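Local coordinates for ATP phosphoribosyltransferase regulatory subunit (Bacillus halodurans, PDB 3OD1) that serves as the HisZ regulatory subunit that works with HisG in the first step of histidine biosynthesis and may allow its feedback control by histidine, at the interface of chains A and B. Numbering follows the deposited sequence. Chains: chain A/B, ATP phosphoribosyltransferase regulatory subunit.

The interface of chains A and B. Residues chain A 366, 368, 372-373, 379; chain B 103, 105, 136.
A:Gln368 and B:Pro103 point at one another across the boundary: the CG corner of the B:Pro103 ring reaches the amide, 3.3 Å from A:Gln368 OE1 and 3.7 Å from A:Gln368 CD. The same B:Pro103 CG lies 3.6 Å from the backbone O of A:Gly372, while A:Val373 CG1 and the selenomethionine methyl CE of A:Met379 touch B:Pro103 CD more loosely, at 4.0 and 4.1 Å; the proline follows a cis peptide bond. The glutamine, on strand 365-369, has CG anti to its own N (chi1 178°) and bends at chi2 (67°), which turns the amide toward chain B with both polar ends engaged. Carbonyl A:Gln368 OE1 lies at the guanidinium edge and in its plane, 2.8 Å from B:Arg105 NH1; the donor sits almost in line with the C=O bond, and the two flat groups are 73° apart. NH2 adds a weak second bond. A:Gln368 NE2 donates to carboxylate B:Asp136 OD2 at 2.9 Å, from above the carboxylate plane; OD2 lies off the amide plane, making this bond less straight than that to NH1. Bonds at both ends should fix the amide's flip; a leucine here would probably leave B:Arg105 and B:Asp136 without their shared mate. A:Val366 CG1 covers one guanidinium face near its rim, 3.6 Å from B:Arg105 CZ. In the deposited two-fold pair this patch packs the C-terminal HisZ region of one subunit on the synthetase-like core of the other, a swap that probably helps hold a HisZ dimer together.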
# COMPACT_ATOMS: atom_id res chain seq x y z
N VAL A 366 7.10 -9.69 -22.89
CA VAL A 366 7.61 -8.38 -23.25
C VAL A 366 7.68 -8.32 -24.77
O VAL A 366 8.35 -9.14 -25.41
CB VAL A 366 9.01 -8.10 -22.67
CG1 VAL A 366 9.57 -6.79 -23.24
CG2 VAL A 366 8.95 -8.06 -21.15
N GLN A 368 9.15 -6.38 -27.69
CA GLN A 368 10.28 -5.44 -27.80
C GLN A 368 10.75 -5.19 -29.24
O GLN A 368 11.22 -6.10 -29.94
CB GLN A 368 11.46 -5.92 -26.94
CG GLN A 368 12.67 -5.02 -27.04
CD GLN A 368 12.43 -3.65 -26.44
OE1 GLN A 368 11.99 -3.54 -25.29
NE2 GLN A 368 12.73 -2.61 -27.19
N GLY A 372 14.68 -0.50 -30.30
CA GLY A 372 14.71 0.10 -28.97
C GLY A 372 15.68 -0.54 -27.99
O GLY A 372 15.78 -0.10 -26.84
N VAL A 373 16.39 -1.57 -28.43
CA VAL A 373 17.40 -2.20 -27.57
C VAL A 373 18.79 -1.98 -28.14
O VAL A 373 19.04 -2.32 -29.29
CB VAL A 373 17.21 -3.72 -27.49
CG1 VAL A 373 17.81 -4.26 -26.17
CG2 VAL A 373 15.76 -4.10 -27.62
N MSE A 379 20.02 -8.38 -23.11
CA MSE A 379 18.60 -8.42 -22.80
C MSE A 379 18.01 -9.83 -22.86
O MSE A 379 17.21 -10.20 -22.01
CB MSE A 379 17.81 -7.50 -23.72
CG MSE A 379 16.46 -7.15 -23.14
SE MSE A 379 15.19 -6.75 -24.52
CE MSE A 379 13.66 -6.22 -23.42
N PRO B 103 15.94 -1.77 -22.35
CA PRO B 103 14.88 -1.00 -21.68
C PRO B 103 14.35 -1.67 -20.42
O PRO B 103 14.33 -2.90 -20.30
CB PRO B 103 13.76 -0.96 -22.73
CG PRO B 103 14.29 -1.66 -23.95
CD PRO B 103 15.40 -2.53 -23.48
N ARG B 105 11.03 -2.05 -17.80
CA ARG B 105 9.58 -1.95 -17.70
C ARG B 105 9.19 -2.17 -16.25
O ARG B 105 9.26 -3.30 -15.73
CB ARG B 105 8.91 -2.98 -18.62
CG ARG B 105 8.98 -2.60 -20.10
CD ARG B 105 8.51 -3.72 -20.99
NE ARG B 105 8.35 -3.25 -22.35
CZ ARG B 105 9.34 -3.17 -23.24
NH1 ARG B 105 10.57 -3.53 -22.89
NH2 ARG B 105 9.09 -2.70 -24.46
N ASP B 136 13.56 3.20 -24.24
CA ASP B 136 13.09 2.76 -25.56
C ASP B 136 12.39 3.93 -26.22
O ASP B 136 11.30 4.35 -25.81
CB ASP B 136 12.18 1.53 -25.44
CG ASP B 136 11.68 1.02 -26.79
OD1 ASP B 136 11.77 1.73 -27.81
OD2 ASP B 136 11.18 -0.13 -26.82